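O-phospho-L-seryl-tRNA:Cys-tRNA synthase (Methanocaldococcus jannaschii DSM 2661, PDB 5X6B) probably converts O-phosphoseryl-tRNA(Cys) to cysteinyl-tRNA(Cys) in a pyridoxal-phosphate-dependent reaction. Local coordinates at residues Y326-L331 / D347-E352; R377-I382 / E403-A408. One frame throughout, in Å; residues are numbered along the deposited sequence.

Following the chain from the N terminus, helix 317-331 comes first, and contact 1 closes a loop of 15 residues by laying its end against strand 349-352, the middle strand of a small antiparallel sheet. Helices 354-360 and 369-375 follow before contact 2 opens at 377-382; it closes over the sheet strand 389-392 when helix 399-415 returns beside it. The two loops lie in series, neither nesting nor crossing, with contact centres about 13 Å apart. They meet at Val406, which packs on Tyr326, Val327 and Glu330, so that helix 399-415 joins the helix of contact 1 to the short strand 379-380 of contact 2.

Contact 1: residues Y326-L331 / D347-E352; sequences YVVDEL and DLIKFE
Val328 places its CG2 methyl against both Ile349 and Phe351, and contacts of this apolar kind hold the end of helix 317-331 to strand 349-352. The methyl lies 3.7 Å from CD1 of Ile349 and 3.8 Å from CG2 of the same residue. With CG1 of Ile349 beside the backbone N (chi1 -50°) and the chain then extended (chi2 172°), CD1 is carried out to the helix, where it also meets CG1 of Val327 at 4.0 Å. Branched valines suit this surface because they offer methyls close to the helix backbone, while the longer isoleucine reaches across from the strand.

The aromatic contacts come from Phe351, long and flat enough to set its ring edge against the helix backbone. Its CZ lies 3.8 Å from CA of Val328, which sits at that edge and in the ring plane. The branched end of Leu331 brings CD1 to CE2 of the ring at 3.7 Å, the two side chains running at about a right angle. Within the strand, CG2 of Ile349 rests over one ring face, offset toward the rim.

This is helix-on-sheet packing in the probable C-terminal small domain of a fold-type I pyridoxal-phosphate enzyme; the axes of the short segments 326-331 and 349-352 approach to 10.3 Å and run nearly parallel (8°). Ile349 and Phe351, two positions apart, both face the helix.

Polar bonding lies elsewhere: no hydrogen bond crosses between the segments. The strand backbone is bonded instead within the antiparallel sheet, Ile349 to Met392 and Phe351 to Ile390 on one flank, Lys350 to Leu339 on the other.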
ATOM      1  N   TYR B 326     -17.363  19.779  19.111  1.00 52.67           N
ATOM      2  CA  TYR B 326     -18.742  20.001  18.693  1.00 42.95           C
ATOM      3  C   TYR B 326     -19.594  18.776  18.998  1.00 52.69           C
ATOM      4  O   TYR B 326     -20.716  18.895  19.482  1.00 62.17           O
ATOM      5  CB  TYR B 326     -18.820  20.331  17.202  1.00 60.33           C
ATOM      6  CG  TYR B 326     -20.235  20.354  16.663  1.00 57.02           C
ATOM      7  CD1 TYR B 326     -21.056  21.459  16.851  1.00 55.05           C
ATOM      8  CD2 TYR B 326     -20.751  19.264  15.971  1.00 59.67           C
ATOM      9  CE1 TYR B 326     -22.350  21.477  16.362  1.00 63.90           C
ATOM     10  CE2 TYR B 326     -22.043  19.276  15.480  1.00 68.23           C
ATOM     11  CZ  TYR B 326     -22.835  20.383  15.675  1.00 59.64           C
ATOM     12  OH  TYR B 326     -24.117  20.387  15.186  1.00 54.99           O
ATOM     13  N   VAL B 327     -19.047  17.599  18.714  1.00 56.21           N
ATOM     14  CA  VAL B 327     -19.738  16.339  18.971  1.00 51.33           C
ATOM     15  C   VAL B 327     -19.961  16.118  20.463  1.00 57.05           C
ATOM     16  O   VAL B 327     -21.068  15.768  20.883  1.00 59.51           O
ATOM     17  CB  VAL B 327     -18.953  15.141  18.387  1.00 58.44           C
ATOM     18  CG1 VAL B 327     -19.578  13.828  18.815  1.00 35.42           C
ATOM     19  CG2 VAL B 327     -18.889  15.237  16.863  1.00 52.24           C
ATOM     20  N   VAL B 328     -18.914  16.324  21.261  1.00 58.55           N
ATOM     21  CA  VAL B 328     -19.014  16.152  22.710  1.00 54.10           C
ATOM     22  C   VAL B 328     -20.049  17.095  23.318  1.00 65.88           C
ATOM     23  O   VAL B 328     -20.957  16.653  24.025  1.00 67.45           O
ATOM     24  CB  VAL B 328     -17.656  16.378  23.412  1.00 61.82           C
ATOM     25  CG1 VAL B 328     -17.856  16.540  24.912  1.00 60.60           C
ATOM     26  CG2 VAL B 328     -16.707  15.224  23.123  1.00 47.51           C
ATOM     27  N   ASP B 329     -19.918  18.388  23.030  1.00 56.74           N
ATOM     28  CA  ASP B 329     -20.826  19.392  23.577  1.00 61.19           C
ATOM     29  C   ASP B 329     -22.272  19.096  23.199  1.00 61.30           C
ATOM     30  O   ASP B 329     -23.198  19.382  23.958  1.00 67.38           O
ATOM     31  CB  ASP B 329     -20.441  20.795  23.093  1.00 54.31           C
ATOM     32  CG  ASP B 329     -19.086  21.247  23.611  1.00 75.21           C
ATOM     33  OD1 ASP B 329     -18.581  20.648  24.586  1.00 81.12           O
ATOM     34  OD2 ASP B 329     -18.526  22.208  23.042  1.00 65.92           O
ATOM     35  N   GLU B 330     -22.456  18.505  22.027  1.00 61.23           N
ATOM     36  CA  GLU B 330     -23.791  18.317  21.475  1.00 59.00           C
ATOM     37  C   GLU B 330     -24.460  17.042  21.989  1.00 53.78           C
ATOM     38  O   GLU B 330     -25.650  17.040  22.291  1.00 65.02           O
ATOM     39  CB  GLU B 330     -23.721  18.302  19.949  1.00 64.64           C
ATOM     40  CG  GLU B 330     -25.020  18.633  19.261  1.00 68.33           C
ATOM     41  CD  GLU B 330     -25.437  20.079  19.435  1.00 71.08           C
ATOM     42  OE1 GLU B 330     -24.561  20.939  19.674  1.00 66.38           O
ATOM     43  OE2 GLU B 330     -26.651  20.354  19.334  1.00 75.37           O
ATOM     44  N   LEU B 331     -23.700  15.961  22.097  1.00 62.06           N
ATOM     45  CA  LEU B 331     -24.267  14.691  22.547  1.00 66.74           C
ATOM     46  C   LEU B 331     -24.446  14.639  24.065  1.00 67.28           C
ATOM     47  O   LEU B 331     -25.191  13.804  24.578  1.00 59.93           O
ATOM     48  CB  LEU B 331     -23.397  13.526  22.079  1.00 66.40           C
ATOM     49  CG  LEU B 331     -23.408  13.312  20.564  1.00 60.05           C
ATOM     50  CD1 LEU B 331     -22.540  12.126  20.174  1.00 52.34           C
ATOM     51  CD2 LEU B 331     -24.832  13.129  20.065  1.00 48.80           C
ATOM     52  N   ASP B 347      -9.194  13.334  18.988  1.00 48.07           N
ATOM     53  CA  ASP B 347     -10.473  13.079  18.323  1.00 44.21           C
ATOM     54  C   ASP B 347     -11.176  11.807  18.804  1.00 50.29           C
ATOM     55  O   ASP B 347     -12.357  11.602  18.524  1.00 53.98           O
ATOM     56  CB  ASP B 347     -10.246  13.011  16.816  1.00 48.97           C
ATOM     57  CG  ASP B 347      -9.191  11.992  16.440  1.00 54.79           C
ATOM     58  OD1 ASP B 347      -9.463  10.780  16.558  1.00 52.70           O
ATOM     59  OD2 ASP B 347      -8.059  12.398  16.086  1.00 57.67           O
ATOM     60  N   LEU B 348     -10.457  10.951  19.524  1.00 56.36           N
ATOM     61  CA  LEU B 348     -11.061   9.725  20.029  1.00 45.79           C
ATOM     62  C   LEU B 348     -11.942  10.056  21.226  1.00 55.91           C
ATOM     63  O   LEU B 348     -11.451  10.493  22.264  1.00 52.49           O
ATOM     64  CB  LEU B 348      -9.985   8.703  20.411  1.00 51.49           C
ATOM     65  CG  LEU B 348     -10.367   7.222  20.568  1.00 52.45           C
ATOM     66  CD1 LEU B 348      -9.110   6.374  20.673  1.00 59.22           C
ATOM     67  CD2 LEU B 348     -11.280   6.948  21.759  1.00 52.58           C
ATOM     68  N   ILE B 349     -13.242   9.827  21.090  1.00 51.60           N
ATOM     69  CA  ILE B 349     -14.168  10.118  22.175  1.00 45.42           C
ATOM     70  C   ILE B 349     -14.748   8.851  22.788  1.00 58.55           C
ATOM     71  O   ILE B 349     -15.216   7.964  22.074  1.00 56.13           O
ATOM     72  CB  ILE B 349     -15.338  11.000  21.698  1.00 61.97           C
ATOM     73  CG1 ILE B 349     -14.829  12.215  20.925  1.00 53.34           C
ATOM     74  CG2 ILE B 349     -16.189  11.440  22.874  1.00 58.77           C
ATOM     75  CD1 ILE B 349     -15.946  13.014  20.277  1.00 50.83           C
ATOM     76  N   LYS B 350     -14.726   8.776  24.115  1.00 63.85           N
ATOM     77  CA  LYS B 350     -15.427   7.707  24.815  1.00 62.73           C
ATOM     78  C   LYS B 350     -16.553   8.270  25.680  1.00 64.68           C
ATOM     79  O   LYS B 350     -16.310   8.995  26.646  1.00 57.24           O
ATOM     80  CB  LYS B 350     -14.462   6.892  25.671  1.00 65.76           C
ATOM     81  CG  LYS B 350     -15.107   5.677  26.322  1.00 68.69           C
ATOM     82  CD  LYS B 350     -14.083   4.853  27.081  1.00 77.90           C
ATOM     83  CE  LYS B 350     -14.697   3.600  27.672  1.00 67.13           C
ATOM     84  NZ  LYS B 350     -13.684   2.789  28.400  1.00 79.95           N
ATOM     85  N   PHE B 351     -17.787   7.938  25.314  1.00 59.79           N
ATOM     86  CA  PHE B 351     -18.958   8.380  26.057  1.00 56.40           C
ATOM     87  C   PHE B 351     -19.460   7.303  27.000  1.00 63.68           C
ATOM     88  O   PHE B 351     -19.528   6.130  26.634  1.00 70.00           O
ATOM     89  CB  PHE B 351     -20.108   8.763  25.114  1.00 64.75           C
ATOM     90  CG  PHE B 351     -19.890  10.039  24.349  1.00 69.29           C
ATOM     91  CD1 PHE B 351     -19.790  11.253  25.008  1.00 64.74           C
ATOM     92  CD2 PHE B 351     -19.835  10.028  22.963  1.00 67.69           C
ATOM     93  CE1 PHE B 351     -19.605  12.428  24.301  1.00 68.16           C
ATOM     94  CE2 PHE B 351     -19.652  11.197  22.252  1.00 63.14           C
ATOM     95  CZ  PHE B 351     -19.537  12.401  22.922  1.00 63.72           C
ATOM     96  N   GLU B 352     -19.829   7.702  28.210  1.00 68.60           N
ATOM     97  CA  GLU B 352     -20.674   6.858  29.033  1.00 65.56           C
ATOM     98  C   GLU B 352     -22.105   7.148  28.613  1.00 70.45           C
ATOM     99  O   GLU B 352     -22.541   8.301  28.634  1.00 72.36           O
ATOM    100  CB  GLU B 352     -20.469   7.132  30.521  1.00 73.83           C
ATOM    101  CG  GLU B 352     -21.295   6.231  31.423  1.00 82.15           C
ATOM    102  CD  GLU B 352     -21.153   6.590  32.884  1.00 80.36           C
ATOM    103  OE1 GLU B 352     -20.507   7.617  33.184  1.00 77.81           O
ATOM    104  OE2 GLU B 352     -21.683   5.842  33.731  1.00 92.42           O
TER

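Contact 2: residues R377-I382 / E403-A408; sequences RGIGGI and EYVVNA
Tyr404 reaches from its helix to the backbone of Arg377, and its hydroxyl donates a 2.7 Å hydrogen bond from OH to Arg377 O. CG stands anti to the backbone N (chi1 -179°), which sends the ring across to the loop. The carbonyl oxygen sits at the ring edge, near the ring plane; seen from the carbonyl, the angle at oxygen is 130° and the donor is tilted 34° out of the carbonyl plane. A phenylalanine here would probably leave the carbonyl of Arg377 without this donor and the loop less firmly tied to the helix.

The side chains of Ile379 and Tyr404 lie antiparallel, each pointing toward the other's backbone, and CD1 of Ile379 comes 3.9 Å from CE2 of the Tyr404 ring. The same methyl presses on CB of Ala408 at 3.6 Å and reaches CA of Val405 at 4.0 Å. The small alanine suits this spot, since it lets the isoleucine tip approach the helix.

Arg377 is extended from CG to NE and slants across toward the later turns of the helix, where its NH2 makes a salt bridge with Glu411, about a turn beyond Ala408. Gly378, with positive phi, is the C-prime residue of a Schellman motif ending helix 369-375.

Strand 379-380 pairs in parallel with strand 56-57, Leu58 packs on Ile379 and Val405, an apolar side chain of another subunit touches Tyr404, and Val406 of helix 399-415 faces helix 317-331.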
ATOM      1  N   ARG B 377     -29.462   4.128   9.128  1.00 65.88           N
ATOM      2  CA  ARG B 377     -29.214   5.504   8.721  1.00 61.89           C
ATOM      3  C   ARG B 377     -27.811   5.662   8.145  1.00 62.46           C
ATOM      4  O   ARG B 377     -27.263   6.766   8.111  1.00 52.24           O
ATOM      5  CB  ARG B 377     -29.419   6.452   9.903  1.00 49.64           C
ATOM      6  CG  ARG B 377     -30.666   6.125  10.694  1.00 69.17           C
ATOM      7  CD  ARG B 377     -31.107   7.259  11.593  1.00 64.18           C
ATOM      8  NE  ARG B 377     -32.331   6.906  12.305  1.00 74.25           N
ATOM      9  CZ  ARG B 377     -33.161   7.789  12.848  1.00 84.15           C
ATOM     10  NH1 ARG B 377     -34.250   7.377  13.486  1.00 88.16           N
ATOM     11  NH2 ARG B 377     -32.908   9.086  12.741  1.00 63.03           N
ATOM     12  N   GLY B 378     -27.232   4.549   7.702  1.00 58.76           N
ATOM     13  CA  GLY B 378     -25.971   4.575   6.979  1.00 56.79           C
ATOM     14  C   GLY B 378     -24.757   4.907   7.822  1.00 56.04           C
ATOM     15  O   GLY B 378     -23.809   5.531   7.341  1.00 48.13           O
ATOM     16  N   ILE B 379     -24.773   4.476   9.080  1.00 57.69           N
ATOM     17  CA  ILE B 379     -23.654   4.723   9.981  1.00 58.10           C
ATOM     18  C   ILE B 379     -23.191   3.433  10.648  1.00 55.93           C
ATOM     19  O   ILE B 379     -24.005   2.616  11.085  1.00 55.67           O
ATOM     20  CB  ILE B 379     -24.021   5.756  11.073  1.00 56.52           C
ATOM     21  CG1 ILE B 379     -24.515   7.060  10.443  1.00 54.28           C
ATOM     22  CG2 ILE B 379     -22.826   6.041  11.964  1.00 49.46           C
ATOM     23  CD1 ILE B 379     -24.960   8.088  11.455  1.00 53.93           C
ATOM     24  N   GLY B 380     -21.880   3.249  10.721  1.00 46.89           N
ATOM     25  CA  GLY B 380     -21.321   2.111  11.418  1.00 35.29           C
ATOM     26  C   GLY B 380     -20.038   2.489  12.127  1.00 55.90           C
ATOM     27  O   GLY B 380     -19.682   3.668  12.195  1.00 47.99           O
ATOM     28  N   GLY B 381     -19.335   1.490  12.651  1.00 52.92           N
ATOM     29  CA  GLY B 381     -18.073   1.735  13.323  1.00 54.25           C
ATOM     30  C   GLY B 381     -18.203   1.596  14.825  1.00 59.01           C
ATOM     31  O   GLY B 381     -17.212   1.664  15.548  1.00 55.85           O
ATOM     32  N   ILE B 382     -19.432   1.407  15.291  1.00 55.13           N
ATOM     33  CA  ILE B 382     -19.688   1.158  16.704  1.00 67.32           C
ATOM     34  C   ILE B 382     -19.949  -0.330  16.920  1.00 62.93           C
ATOM     35  O   ILE B 382     -20.686  -0.951  16.154  1.00 73.37           O
ATOM     36  CB  ILE B 382     -20.894   1.975  17.222  1.00 66.14           C
ATOM     37  CG1 ILE B 382     -20.793   3.431  16.774  1.00 52.43           C
ATOM     38  CG2 ILE B 382     -20.990   1.894  18.738  1.00 61.42           C
ATOM     39  CD1 ILE B 382     -19.546   4.130  17.247  1.00 62.28           C
ATOM     40  N   GLU B 403     -22.420  16.900  11.235  1.00 50.15           N
ATOM     41  CA  GLU B 403     -23.790  17.259  11.611  1.00 49.73           C
ATOM     42  C   GLU B 403     -24.735  16.080  11.423  1.00 51.43           C
ATOM     43  O   GLU B 403     -25.597  15.823  12.266  1.00 53.53           O
ATOM     44  CB  GLU B 403     -24.320  18.438  10.795  1.00 40.92           C
ATOM     45  CG  GLU B 403     -23.572  19.748  10.900  1.00 39.92           C
ATOM     46  CD  GLU B 403     -24.308  20.849  10.151  1.00 59.78           C
ATOM     47  OE1 GLU B 403     -25.558  20.871  10.224  1.00 51.06           O
ATOM     48  OE2 GLU B 403     -23.652  21.662   9.457  1.00 55.55           O
ATOM     49  N   TYR B 404     -24.579  15.380  10.303  1.00 44.99           N
ATOM     50  CA  TYR B 404     -25.422  14.231  10.000  1.00 42.21           C
ATOM     51  C   TYR B 404     -25.371  13.201  11.123  1.00 59.14           C
ATOM     52  O   TYR B 404     -26.411  12.762  11.622  1.00 55.63           O
ATOM     53  CB  TYR B 404     -24.998  13.582   8.685  1.00 40.66           C
ATOM     54  CG  TYR B 404     -25.855  12.399   8.305  1.00 50.86           C
ATOM     55  CD1 TYR B 404     -27.018  12.571   7.570  1.00 44.87           C
ATOM     56  CD2 TYR B 404     -25.512  11.110   8.698  1.00 45.19           C
ATOM     57  CE1 TYR B 404     -27.813  11.500   7.228  1.00 42.30           C
ATOM     58  CE2 TYR B 404     -26.302  10.030   8.364  1.00 46.57           C
ATOM     59  CZ  TYR B 404     -27.452  10.231   7.625  1.00 58.43           C
ATOM     60  OH  TYR B 404     -28.248   9.163   7.283  1.00 57.71           O
ATOM     61  N   VAL B 405     -24.153  12.823  11.510  1.00 45.25           N
ATOM     62  CA  VAL B 405     -23.942  11.831  12.556  1.00 54.76           C
ATOM     63  C   VAL B 405     -24.591  12.246  13.875  1.00 65.23           C
ATOM     64  O   VAL B 405     -25.300  11.453  14.504  1.00 58.75           O
ATOM     65  CB  VAL B 405     -22.444  11.586  12.798  1.00 61.23           C
ATOM     66  CG1 VAL B 405     -22.245  10.678  14.003  1.00 47.00           C
ATOM     67  CG2 VAL B 405     -21.792  10.999  11.550  1.00 50.40           C
ATOM     68  N   VAL B 406     -24.344  13.490  14.283  1.00 52.30           N
ATOM     69  CA  VAL B 406     -24.893  14.019  15.529  1.00 48.56           C
ATOM     70  C   VAL B 406     -26.418  14.000  15.526  1.00 59.70           C
ATOM     71  O   VAL B 406     -27.039  13.501  16.468  1.00 57.98           O
ATOM     72  CB  VAL B 406     -24.411  15.455  15.792  1.00 58.09           C
ATOM     73  CG1 VAL B 406     -25.213  16.081  16.913  1.00 52.93           C
ATOM     74  CG2 VAL B 406     -22.928  15.464  16.126  1.00 41.35           C
ATOM     75  N   ASN B 407     -27.017  14.538  14.466  1.00 50.28           N
ATOM     76  CA  ASN B 407     -28.471  14.541  14.343  1.00 56.71           C
ATOM     77  C   ASN B 407     -29.020  13.123  14.337  1.00 58.78           C
ATOM     78  O   ASN B 407     -30.082  12.853  14.900  1.00 52.74           O
ATOM     79  CB  ASN B 407     -28.907  15.282  13.075  1.00 57.12           C
ATOM     80  CG  ASN B 407     -28.618  16.770  13.145  1.00 77.38           C
ATOM     81  OD1 ASN B 407     -28.541  17.350  14.232  1.00 76.14           O
ATOM     82  ND2 ASN B 407     -28.454  17.397  11.984  1.00 78.33           N
ATOM     83  N   ALA B 408     -28.279  12.221  13.702  1.00 54.72           N
ATOM     84  CA  ALA B 408     -28.673  10.825  13.614  1.00 55.94           C
ATOM     85  C   ALA B 408     -28.830  10.224  15.001  1.00 60.92           C
ATOM     86  O   ALA B 408     -29.889   9.697  15.337  1.00 52.17           O
ATOM     87  CB  ALA B 408     -27.659  10.041  12.807  1.00 60.46           C
TER